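Long-range contacts in type II restriction enzyme BsoBI (Geobacillus stearothermophilus, PDB 1DC1), which recognises the double-stranded DNA sequence 5'-CYCGRG-3' as a homodimer and cleaves it after the first cytosine: residues A48-A53 / E109-L114; I155-L160 / M171-D176; R196-N201 / V211-F216; A282-S287 / S304-K309. One frame throughout, in Å; residues are numbered along the deposited sequence.

How the contacts relate
The four contacts come in series along the chain, from contact 1 to contact 4. Contact 1 stands apart, with its centre about 46 to 50 Å from those of the others, in a helical region at the start of helix 110-152. The far end of that long helix reaches the body of the enzyme, where its side chains pack on residues of contacts 2 and 3. Contacts 2, 3 and 4 all reach one mixed sheet: 2 at the outer hairpin 157-161/170-172, 3 in its middle, 4 near the opposite outer strand, 303-306. Contacts 2 and 3 touch through L160 and M199, with centres about 17 Å apart; the centres of contacts 3 and 4 are about 21 Å apart. The sheet thus runs from a surface hairpin past the predicted metal site.

Contact 1. Residues A48-A53 / E109-L114; sequences ALKVAA and EFIDEL
The carboxylate of D112 receives K50 NZ on the syn lone pair of OD1, at 2.8 Å. One residue back on the same helix, I111 CG1 lies 4.0 Å above one face of the F110 ring, offset toward the rim, while F110 also packs on P59. This is an antiparallel pairing of two helices, the end of helix 21-53 against the start of helix 110-152; the short segments approach to 10.1 Å at 145°. K50 reaches across as an extended chain, crossing I111 and D112 obliquely. Its CG rests 3.6 Å from I111 CG2 on the way, and its NZ also makes a long, weak ion pair with D112 of the second subunit. An alanine in place of K50 would probably leave D112 OD1 without its charged mate and open a gap beside I111 CG2. The other side of the interface is apolar: A53 CB sits 4.1 Å from L114 CD2, and L114 in turn packs on L72 and A75 of helix 69-75. In I111, chi1 of -66° sets CG1 anti to the carbonyl carbon, and chi2 of -58° then brings CD1 to 3.5 Å from the carbonyl oxygen of A53.

Contact 2. Residues I155-L160 / M171-D176; sequences IPYKWL and MDKPED
Y157 and K173 meet because CG of Y157 stands between its backbone N and carbonyl carbon (chi1 65°), starting the ring off toward K173, while CG of K173 is anti to the backbone N (chi1 158°) and continues across the ring. The two side chains cross at about a right angle. K173 CB sits over the centre of the tyrosine ring, 3.7 Å from the centroid, a CH-pi contact, and CG follows at 3.6 Å from Y157 CZ. The W159 indole has D172 O at the edge, in plane, and a water there is held by D172 O at 2.9 Å and only weakly by W159 NE1. M171 runs alongside W159, its SD obliquely placed 4.7 Å from the centroid of the six-membered ring, a Met-aromatic contact. On the other face of the sheet K158 NZ forms a salt bridge to D172 OD1, 2.9 Å long, approaching 37° out of the carboxylate plane. The backbones form an antiparallel hairpin: W159 and M171 are the hydrogen-bonded pair, bonding each other both ways, and K173 N bonds Y157 O at 3.1 Å. Strand 157-161 lies between 170-172 and 184-191 in the main sheet. D177 holds the tyrosine OH. K173 NZ bonds P174 O and, weakly, E175 O, so the ring meets the aliphatic part of the lysine and not its charge.

Contact 3. Residues R196-N201 / V211-F216; sequences RTLMYN and VDICLF. With nucleotides of chain A.
T197 to Y200 run antiparallel to I213 to F216, the strand axes 4.5 Å apart at 164°, with M199 and C214 exchanging two hydrogen bonds. Beyond them N201 N still bonds D212 O at 2.7 Å, although it sits 47° above the carbonyl plane, where both chains turn a corner. On the face with L198, Y200, I213 and L215, L198 and I213 press together, CD1 of L198 3.4 Å from CG2 of I213, tighter than usual for two carbons. Y200 and I213 lie side by side; chi1 of -68° sets CG of Y200 anti to its carbonyl carbon, which starts the ring off beside D212 O, and that oxygen lies at the ring edge, 3.5 Å from CD1. The phenol OH reaches T143 on helix 110-152. On the face with T197, M199, C214 and F216, the phenylalanine turns its edge to its neighbours: CD2 is 3.4 Å from T197 O and CE2 is 4.0 Å from M199 CG. At the corner, the N201 amide and the D212 carboxylate stand nearly perpendicular, and a single water lies 2.9 Å from both N201 OD1 and D212 OD1. D212 OD2 takes a hydrogen bond from L241 N, which helps fix the rotation of the carboxylate, and OD1 is 2.6 Å from OP1 of DT6 of chain A. This matches the PD-(D/E)XK nuclease motif: an aspartate at the corner leading into strand 213-217, near E240 and K242 of strand 235-242, all three predicted to bind the catalytic magnesium beside the DNA phosphate.

Contact 4. Residues A282-S287 / S304-K309; sequences AAIEHS and SANLTK. With nucleotides of chain B.
N306 slides past I284 in the opposite direction. Its CB is 4.2 Å from I284 CD1, and CG stands anti to the backbone N (chi1 -179°). At the tip the two amide atoms have different tasks. ND2 lies 3.9 Å from I284 CB and is hydrogen-bonded to L17 O and T19 OG1. OD1 turns back on its own segment and takes two hydrogen bonds: T308 N, 2.8 Å away in the carbonyl plane, completes an Asx turn, while T308 OG1 comes from above that plane at 2.7 Å. A type I beta turn from N306 to K309 is closed by K309 N on N306 O. The turn also presents T308 CG2 to A282, 3.7 Å from its CB and 3.4 Å from its carbonyl oxygen, and L307 CB lies 4.1 Å from A282 CB. An alanine in place of N306 would probably leave T308 N and OG1 without their shared acceptor, and L17 O and T19 OG1 without the ND2 donor, weakening the turn, though K309 N to N306 O would remain. The contact joins the exits of the two parallel strands in the beta-alpha-beta unit 276-281, 286-298 and 303-306. At the helix start, S287 CB lies 3.2 Å from OP1 of DA4 of chain B, and S287 OG bonds K209 of the second subunit. Between 282-287 and 304-309 the direct touch is van der Waals, partly methyl against carbonyl oxygen; T19 OG1 bonds A282 O, I284 N and N306 ND2, and so bridges the two segments beside the backbone bonds of A305 and L307 to G281.

Contact 1. Residues A48-A53 / E109-L114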
# COMPACT_ATOMS: atom_id res chain seq x y z
N ALA D 48 -5.80 -26.51 -14.09
CA ALA D 48 -5.05 -26.84 -15.28
C ALA D 48 -3.63 -27.24 -14.92
O ALA D 48 -3.07 -28.17 -15.51
CB ALA D 48 -5.04 -25.68 -16.22
N LEU D 49 -3.04 -26.54 -13.95
CA LEU D 49 -1.67 -26.86 -13.50
C LEU D 49 -1.64 -28.27 -12.93
O LEU D 49 -0.72 -29.01 -13.19
CB LEU D 49 -1.13 -25.88 -12.41
CG LEU D 49 0.26 -26.15 -11.74
CD1 LEU D 49 1.45 -26.07 -12.74
CD2 LEU D 49 0.44 -25.15 -10.59
N LYS D 50 -2.64 -28.64 -12.15
CA LYS D 50 -2.63 -29.98 -11.61
C LYS D 50 -2.68 -31.05 -12.72
O LYS D 50 -2.00 -32.09 -12.63
CB LYS D 50 -3.81 -30.18 -10.64
CG LYS D 50 -3.77 -31.51 -9.90
CD LYS D 50 -4.92 -31.61 -8.96
CE LYS D 50 -4.92 -32.94 -8.19
NZ LYS D 50 -5.72 -32.79 -6.94
N VAL D 51 -3.48 -30.82 -13.75
CA VAL D 51 -3.59 -31.76 -14.85
C VAL D 51 -2.21 -31.89 -15.50
O VAL D 51 -1.73 -32.99 -15.74
CB VAL D 51 -4.61 -31.28 -15.91
CG1 VAL D 51 -4.40 -32.06 -17.21
CG2 VAL D 51 -6.05 -31.43 -15.37
N ALA D 52 -1.55 -30.77 -15.75
CA ALA D 52 -0.23 -30.78 -16.39
C ALA D 52 0.85 -31.38 -15.52
O ALA D 52 1.66 -32.17 -15.97
CB ALA D 52 0.17 -29.36 -16.75
N ALA D 53 0.86 -31.00 -14.26
CA ALA D 53 1.86 -31.47 -13.35
C ALA D 53 1.71 -32.92 -12.99
O ALA D 53 2.70 -33.58 -12.63
CB ALA D 53 1.84 -30.65 -12.09
N GLU D 109 1.86 -36.77 -1.41
CA GLU D 109 1.00 -35.61 -1.59
C GLU D 109 1.71 -34.45 -2.28
O GLU D 109 1.28 -33.31 -2.16
CB GLU D 109 0.49 -35.13 -0.24
CG GLU D 109 0.02 -36.25 0.63
CD GLU D 109 -1.04 -37.08 -0.05
OE1 GLU D 109 -2.04 -36.48 -0.48
OE2 GLU D 109 -0.87 -38.32 -0.16
N PHE D 110 2.78 -34.74 -3.00
CA PHE D 110 3.54 -33.67 -3.67
C PHE D 110 2.79 -32.82 -4.74
O PHE D 110 3.09 -31.61 -4.87
CB PHE D 110 4.87 -34.22 -4.25
CG PHE D 110 4.79 -34.78 -5.67
CD1 PHE D 110 4.61 -36.14 -5.90
CD2 PHE D 110 5.03 -33.97 -6.77
CE1 PHE D 110 4.66 -36.67 -7.18
CE2 PHE D 110 5.09 -34.49 -8.05
CZ PHE D 110 4.91 -35.84 -8.26
N ILE D 111 1.82 -33.40 -5.47
CA ILE D 111 1.10 -32.60 -6.48
C ILE D 111 0.24 -31.57 -5.76
O ILE D 111 0.33 -30.39 -6.06
CB ILE D 111 0.18 -33.47 -7.44
CG1 ILE D 111 1.04 -34.40 -8.34
CG2 ILE D 111 -0.69 -32.54 -8.32
CD1 ILE D 111 2.08 -33.66 -9.22
N ASP D 112 -0.56 -31.98 -4.78
CA ASP D 112 -1.36 -30.98 -4.11
C ASP D 112 -0.46 -30.01 -3.33
O ASP D 112 -0.83 -28.87 -3.18
CB ASP D 112 -2.40 -31.60 -3.18
CG ASP D 112 -3.68 -32.02 -3.90
OD1 ASP D 112 -3.88 -31.77 -5.12
OD2 ASP D 112 -4.51 -32.61 -3.22
N GLU D 113 0.69 -30.47 -2.82
CA GLU D 113 1.61 -29.55 -2.14
C GLU D 113 1.92 -28.40 -3.15
O GLU D 113 1.88 -27.22 -2.80
CB GLU D 113 2.93 -30.26 -1.75
CG GLU D 113 3.90 -29.36 -0.95
CD GLU D 113 3.37 -28.96 0.44
OE1 GLU D 113 2.48 -29.66 0.97
OE2 GLU D 113 3.84 -27.94 1.04
N LEU D 114 2.22 -28.76 -4.39
CA LEU D 114 2.53 -27.78 -5.43
C LEU D 114 1.36 -26.85 -5.73
O LEU D 114 1.51 -25.61 -5.78
CB LEU D 114 2.91 -28.50 -6.72
CG LEU D 114 3.13 -27.62 -7.97
CD1 LEU D 114 4.12 -26.47 -7.68
CD2 LEU D 114 3.65 -28.55 -9.08

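Contact 2. Residues I155-L160 / M171-D176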
# COMPACT_ATOMS: atom_id res chain seq x y z
N ILE D 155 -24.91 19.27 -23.43
CA ILE D 155 -23.61 19.71 -23.95
C ILE D 155 -22.92 18.52 -24.61
O ILE D 155 -22.58 17.53 -23.96
CB ILE D 155 -22.71 20.25 -22.79
CG1 ILE D 155 -23.36 21.47 -22.14
CG2 ILE D 155 -21.30 20.63 -23.30
CD1 ILE D 155 -22.65 21.93 -20.89
N PRO D 156 -22.71 18.58 -25.92
CA PRO D 156 -22.03 17.43 -26.51
C PRO D 156 -20.55 17.35 -26.07
O PRO D 156 -19.97 18.31 -25.56
CB PRO D 156 -22.16 17.65 -28.01
CG PRO D 156 -22.45 19.08 -28.20
CD PRO D 156 -23.06 19.61 -26.92
N TYR D 157 -19.95 16.20 -26.27
CA TYR D 157 -18.56 16.02 -25.92
C TYR D 157 -17.93 15.00 -26.88
O TYR D 157 -18.63 14.35 -27.67
CB TYR D 157 -18.45 15.59 -24.44
CG TYR D 157 -19.05 14.23 -24.13
CD1 TYR D 157 -18.30 13.04 -24.36
CD2 TYR D 157 -20.35 14.12 -23.62
CE1 TYR D 157 -18.81 11.77 -24.09
CE2 TYR D 157 -20.89 12.86 -23.34
CZ TYR D 157 -20.10 11.67 -23.58
OH TYR D 157 -20.60 10.39 -23.32
N LYS D 158 -16.60 14.91 -26.84
CA LYS D 158 -15.85 13.93 -27.61
C LYS D 158 -15.13 13.11 -26.57
O LYS D 158 -14.92 13.60 -25.45
CB LYS D 158 -14.85 14.62 -28.52
CG LYS D 158 -15.50 15.69 -29.38
CD LYS D 158 -14.50 16.32 -30.28
CE LYS D 158 -14.49 15.63 -31.60
NZ LYS D 158 -15.48 16.31 -32.45
N TRP D 159 -14.81 11.87 -26.91
CA TRP D 159 -14.12 11.05 -25.96
C TRP D 159 -12.96 10.32 -26.59
O TRP D 159 -12.88 10.17 -27.79
CB TRP D 159 -15.09 10.09 -25.33
CG TRP D 159 -15.55 9.05 -26.26
CD1 TRP D 159 -16.37 9.21 -27.34
CD2 TRP D 159 -15.29 7.63 -26.16
NE1 TRP D 159 -16.65 7.98 -27.91
CE2 TRP D 159 -15.99 7.00 -27.20
CE3 TRP D 159 -14.52 6.84 -25.28
CZ2 TRP D 159 -15.96 5.62 -27.39
CZ3 TRP D 159 -14.49 5.48 -25.46
CH2 TRP D 159 -15.20 4.88 -26.51
N LEU D 160 -12.05 9.88 -25.73
CA LEU D 160 -10.85 9.18 -26.12
C LEU D 160 -10.90 7.76 -25.54
O LEU D 160 -11.08 7.56 -24.33
CB LEU D 160 -9.61 9.98 -25.65
CG LEU D 160 -8.28 9.71 -26.34
CD1 LEU D 160 -8.31 10.05 -27.84
CD2 LEU D 160 -7.22 10.52 -25.63
N MET D 171 -13.30 10.77 -30.47
CA MET D 171 -14.57 10.46 -31.10
C MET D 171 -15.74 11.21 -30.52
O MET D 171 -15.73 11.59 -29.35
CB MET D 171 -14.88 8.95 -31.05
CG MET D 171 -13.67 8.06 -31.35
SD MET D 171 -13.91 6.36 -30.86
CE MET D 171 -15.33 5.99 -31.69
N ASP D 172 -16.76 11.40 -31.35
CA ASP D 172 -17.96 12.06 -30.87
C ASP D 172 -18.76 11.10 -30.00
O ASP D 172 -18.76 9.86 -30.19
CB ASP D 172 -18.83 12.56 -32.02
CG ASP D 172 -18.26 13.79 -32.68
OD1 ASP D 172 -17.96 14.82 -32.01
OD2 ASP D 172 -18.14 13.71 -33.91
N LYS D 173 -19.40 11.68 -29.00
CA LYS D 173 -20.22 10.93 -28.08
C LYS D 173 -21.25 10.14 -28.89
O LYS D 173 -21.81 10.66 -29.86
CB LYS D 173 -20.93 11.93 -27.17
CG LYS D 173 -22.17 11.45 -26.49
CD LYS D 173 -23.12 12.59 -26.35
CE LYS D 173 -24.34 12.10 -25.64
NZ LYS D 173 -25.24 11.31 -26.50
N PRO D 174 -21.48 8.86 -28.54
CA PRO D 174 -22.47 8.06 -29.26
C PRO D 174 -23.86 8.53 -28.79
O PRO D 174 -23.95 9.18 -27.74
CB PRO D 174 -22.17 6.65 -28.80
CG PRO D 174 -21.62 6.85 -27.40
CD PRO D 174 -20.82 8.09 -27.47
N GLU D 175 -24.94 8.20 -29.52
CA GLU D 175 -26.33 8.59 -29.13
C GLU D 175 -26.69 8.18 -27.68
O GLU D 175 -27.26 8.96 -26.90
CB GLU D 175 -27.37 7.98 -30.08
CG GLU D 175 -28.77 8.50 -29.86
CD GLU D 175 -28.83 10.00 -29.93
OE1 GLU D 175 -28.31 10.57 -30.91
OE2 GLU D 175 -29.39 10.62 -28.99
N ASP D 176 -26.36 6.94 -27.35
CA ASP D 176 -26.54 6.44 -26.00
C ASP D 176 -25.13 6.17 -25.47
O ASP D 176 -24.46 5.23 -25.91
CB ASP D 176 -27.36 5.15 -25.99
CG ASP D 176 -27.72 4.70 -24.58
OD1 ASP D 176 -27.15 5.22 -23.59
OD2 ASP D 176 -28.59 3.82 -24.46
O HOH W 1 -18.50 7.02 -30.54

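Contact 3. Residues R196-N201 / V211-F216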
# COMPACT_ATOMS: atom_id res chain seq x y z
N ARG D 196 -12.46 22.54 -23.35
CA ARG D 196 -11.93 21.90 -22.18
C ARG D 196 -11.66 20.44 -22.45
O ARG D 196 -12.51 19.78 -23.03
CB ARG D 196 -12.95 22.05 -21.01
CG ARG D 196 -13.42 23.48 -20.74
CD ARG D 196 -12.31 24.23 -20.04
NE ARG D 196 -12.57 25.61 -19.61
CZ ARG D 196 -11.93 26.67 -20.12
NH1 ARG D 196 -11.04 26.47 -21.08
NH2 ARG D 196 -12.08 27.88 -19.61
N THR D 197 -10.49 19.94 -22.05
CA THR D 197 -10.13 18.53 -22.24
C THR D 197 -9.65 17.89 -20.91
O THR D 197 -8.62 18.30 -20.30
CB THR D 197 -9.04 18.39 -23.35
OG1 THR D 197 -9.52 18.99 -24.56
CG2 THR D 197 -8.70 16.92 -23.64
N LEU D 198 -10.41 16.91 -20.46
CA LEU D 198 -10.07 16.18 -19.25
C LEU D 198 -9.36 14.86 -19.64
O LEU D 198 -9.79 14.12 -20.54
CB LEU D 198 -11.34 15.86 -18.44
CG LEU D 198 -11.15 14.95 -17.22
CD1 LEU D 198 -11.05 15.81 -16.00
CD2 LEU D 198 -12.33 13.98 -17.08
N MET D 199 -8.24 14.59 -18.98
CA MET D 199 -7.51 13.36 -19.25
C MET D 199 -7.17 12.72 -17.91
O MET D 199 -6.94 13.42 -16.94
CB MET D 199 -6.19 13.65 -19.96
CG MET D 199 -6.32 14.25 -21.34
SD MET D 199 -6.54 13.07 -22.64
CE MET D 199 -5.11 11.96 -22.52
N TYR D 200 -7.11 11.40 -17.88
CA TYR D 200 -6.74 10.70 -16.66
C TYR D 200 -5.31 10.14 -16.74
O TYR D 200 -4.84 9.76 -17.81
CB TYR D 200 -7.71 9.56 -16.43
CG TYR D 200 -9.10 10.02 -16.08
CD1 TYR D 200 -9.40 10.47 -14.79
CD2 TYR D 200 -10.15 9.94 -17.02
CE1 TYR D 200 -10.69 10.80 -14.42
CE2 TYR D 200 -11.46 10.27 -16.65
CZ TYR D 200 -11.71 10.69 -15.33
OH TYR D 200 -12.98 10.93 -14.87
N ASN D 201 -4.62 10.11 -15.61
CA ASN D 201 -3.31 9.50 -15.54
C ASN D 201 -2.30 9.94 -16.59
O ASN D 201 -1.80 9.15 -17.39
CB ASN D 201 -3.51 7.98 -15.54
CG ASN D 201 -4.52 7.54 -14.49
OD1 ASN D 201 -4.40 7.86 -13.29
ND2 ASN D 201 -5.51 6.79 -14.93
N VAL D 211 -0.35 12.33 -12.78
CA VAL D 211 -1.46 12.95 -12.06
C VAL D 211 -2.73 12.23 -12.45
O VAL D 211 -2.95 11.91 -13.61
CB VAL D 211 -1.58 14.47 -12.38
CG1 VAL D 211 -2.64 15.06 -11.50
CG2 VAL D 211 -0.21 15.21 -12.06
N ASP D 212 -3.58 11.95 -11.48
CA ASP D 212 -4.82 11.19 -11.76
C ASP D 212 -5.73 11.90 -12.75
O ASP D 212 -6.19 11.29 -13.71
CB ASP D 212 -5.63 10.96 -10.48
CG ASP D 212 -4.95 10.01 -9.50
OD1 ASP D 212 -4.07 9.18 -9.91
OD2 ASP D 212 -5.29 10.12 -8.32
N ILE D 213 -5.99 13.18 -12.47
CA ILE D 213 -6.93 14.00 -13.26
C ILE D 213 -6.27 15.29 -13.71
O ILE D 213 -5.68 16.00 -12.88
CB ILE D 213 -8.15 14.42 -12.40
CG1 ILE D 213 -8.85 13.16 -11.86
CG2 ILE D 213 -9.08 15.40 -13.21
CD1 ILE D 213 -9.82 13.46 -10.80
N CYS D 214 -6.40 15.59 -15.01
CA CYS D 214 -5.85 16.80 -15.60
C CYS D 214 -6.88 17.44 -16.50
O CYS D 214 -7.44 16.75 -17.34
CB CYS D 214 -4.61 16.46 -16.43
SG CYS D 214 -3.10 16.11 -15.45
N LEU D 215 -7.13 18.74 -16.31
CA LEU D 215 -8.08 19.49 -17.13
C LEU D 215 -7.29 20.49 -17.89
O LEU D 215 -6.60 21.30 -17.30
CB LEU D 215 -9.13 20.23 -16.31
CG LEU D 215 -10.29 20.89 -17.13
CD1 LEU D 215 -11.03 19.80 -17.87
CD2 LEU D 215 -11.29 21.61 -16.27
N PHE D 216 -7.39 20.44 -19.22
CA PHE D 216 -6.64 21.35 -20.09
C PHE D 216 -7.50 22.39 -20.71
O PHE D 216 -8.64 22.13 -21.05
CB PHE D 216 -6.01 20.62 -21.25
CG PHE D 216 -4.95 19.69 -20.84
CD1 PHE D 216 -3.65 20.15 -20.64
CD2 PHE D 216 -5.26 18.35 -20.63
CE1 PHE D 216 -2.66 19.27 -20.23
CE2 PHE D 216 -4.28 17.46 -20.21
CZ PHE D 216 -2.98 17.91 -20.02
P DT A 6 -2.39 6.70 -7.67
OP1 DT A 6 -3.47 7.66 -7.91
OP2 DT A 6 -1.72 6.62 -6.33
O5' DT A 6 -2.94 5.23 -7.91
C5' DT A 6 -3.95 4.96 -8.91
C4' DT A 6 -4.39 3.52 -8.82
O4' DT A 6 -3.30 2.62 -9.13
C3' DT A 6 -4.86 3.10 -7.43
O3' DT A 6 -6.23 3.46 -7.29
C2' DT A 6 -4.66 1.60 -7.46
C1' DT A 6 -3.43 1.43 -8.35
N1 DT A 6 -2.23 1.30 -7.53
C2 DT A 6 -1.88 0.03 -7.12
O2 DT A 6 -2.53 -0.97 -7.36
N3 DT A 6 -0.72 -0.01 -6.39
C4 DT A 6 0.07 1.04 -6.02
O4 DT A 6 1.11 0.82 -5.42
C5 DT A 6 -0.42 2.35 -6.42
C7 DT A 6 0.29 3.58 -5.95
C6 DT A 6 -1.50 2.40 -7.17
O HOH W 2 -1.97 8.60 -11.85

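Contact 4. Residues A282-S287 / S304-K309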
# COMPACT_ATOMS: atom_id res chain seq x y z
N ALA D 282 -12.98 8.16 -1.74
CA ALA D 282 -14.11 7.37 -1.25
C ALA D 282 -13.99 7.07 0.27
O ALA D 282 -15.00 6.92 0.97
CB ALA D 282 -14.25 6.05 -2.09
N ALA D 283 -12.76 6.98 0.78
CA ALA D 283 -12.49 6.72 2.21
C ALA D 283 -11.90 7.98 2.83
O ALA D 283 -10.72 8.30 2.65
CB ALA D 283 -11.52 5.57 2.35
N ILE D 284 -12.73 8.73 3.53
CA ILE D 284 -12.29 9.97 4.15
C ILE D 284 -12.64 9.91 5.64
O ILE D 284 -13.79 9.82 6.02
CB ILE D 284 -12.95 11.24 3.44
CG1 ILE D 284 -12.47 11.32 1.98
CG2 ILE D 284 -12.53 12.57 4.16
CD1 ILE D 284 -12.97 12.54 1.15
N GLU D 285 -11.59 9.94 6.45
CA GLU D 285 -11.67 9.87 7.90
C GLU D 285 -11.65 11.29 8.57
O GLU D 285 -11.34 12.28 7.92
CB GLU D 285 -10.50 8.96 8.38
CG GLU D 285 -10.73 7.50 7.91
CD GLU D 285 -11.96 6.91 8.59
OE1 GLU D 285 -11.84 6.62 9.78
OE2 GLU D 285 -13.04 6.80 7.99
N HIS D 286 -11.99 11.38 9.85
CA HIS D 286 -12.06 12.69 10.47
C HIS D 286 -10.81 13.59 10.43
O HIS D 286 -10.88 14.76 10.03
CB HIS D 286 -12.49 12.56 11.91
CG HIS D 286 -12.59 13.89 12.55
ND1 HIS D 286 -13.49 14.84 12.12
CD2 HIS D 286 -11.77 14.52 13.42
CE1 HIS D 286 -13.22 15.99 12.69
NE2 HIS D 286 -12.18 15.83 13.49
N SER D 287 -9.65 13.06 10.84
CA SER D 287 -8.41 13.85 10.85
C SER D 287 -8.08 14.43 9.49
O SER D 287 -7.84 15.67 9.36
CB SER D 287 -7.23 13.03 11.28
OG SER D 287 -6.08 13.83 11.26
N SER D 304 -13.09 19.66 -3.26
CA SER D 304 -12.95 18.27 -2.81
C SER D 304 -14.31 17.63 -2.74
O SER D 304 -15.32 18.32 -2.59
CB SER D 304 -12.31 18.23 -1.43
OG SER D 304 -12.13 16.91 -0.96
N ALA D 305 -14.35 16.31 -2.87
CA ALA D 305 -15.62 15.62 -2.76
C ALA D 305 -15.38 14.20 -2.23
O ALA D 305 -14.33 13.61 -2.46
CB ALA D 305 -16.33 15.57 -4.10
N ASN D 306 -16.35 13.69 -1.46
CA ASN D 306 -16.27 12.32 -1.01
C ASN D 306 -16.98 11.55 -2.16
O ASN D 306 -18.18 11.77 -2.44
CB ASN D 306 -17.03 12.10 0.28
CG ASN D 306 -16.93 10.69 0.73
OD1 ASN D 306 -17.29 9.75 0.01
ND2 ASN D 306 -16.42 10.52 1.93
N LEU D 307 -16.22 10.67 -2.82
CA LEU D 307 -16.69 9.89 -3.96
C LEU D 307 -17.91 8.99 -3.66
O LEU D 307 -18.62 8.62 -4.58
CB LEU D 307 -15.51 9.08 -4.57
CG LEU D 307 -15.72 8.31 -5.91
CD1 LEU D 307 -15.85 9.26 -7.11
CD2 LEU D 307 -14.54 7.35 -6.14
N THR D 308 -18.16 8.64 -2.41
CA THR D 308 -19.33 7.79 -2.12
C THR D 308 -20.62 8.62 -1.93
O THR D 308 -21.70 8.05 -1.74
CB THR D 308 -19.12 6.93 -0.85
OG1 THR D 308 -19.16 7.76 0.30
CG2 THR D 308 -17.77 6.19 -0.91
N LYS D 309 -20.49 9.95 -2.00
CA LYS D 309 -21.62 10.85 -1.83
C LYS D 309 -21.96 11.57 -3.12
O LYS D 309 -21.33 12.55 -3.55
CB LYS D 309 -21.33 11.82 -0.73
CG LYS D 309 -20.93 11.13 0.56
CD LYS D 309 -20.74 12.12 1.69
CE LYS D 309 -20.15 11.46 2.91
NZ LYS D 309 -20.57 12.17 4.16
P DA B 4 -6.09 9.47 12.38
OP1 DA B 4 -5.56 10.80 12.75
OP2 DA B 4 -7.17 9.34 11.35
O5' DA B 4 -4.86 8.55 11.94
C5' DA B 4 -3.88 8.14 12.93
C4' DA B 4 -3.05 6.98 12.42
O4' DA B 4 -3.69 5.70 12.61
C3' DA B 4 -2.69 7.08 10.95
O3' DA B 4 -1.32 6.79 10.71
C2' DA B 4 -3.44 5.91 10.34
C1' DA B 4 -3.41 4.93 11.49
N9 DA B 4 -4.37 3.84 11.42
C8 DA B 4 -5.64 3.87 10.98
N7 DA B 4 -6.20 2.69 10.90
C5 DA B 4 -5.22 1.83 11.35
C6 DA B 4 -5.17 0.43 11.47
N6 DA B 4 -6.16 -0.36 11.08
N1 DA B 4 -4.05 -0.12 11.98
C2 DA B 4 -3.05 0.67 12.30
N3 DA B 4 -2.96 2.00 12.22
C4 DA B 4 -4.11 2.52 11.72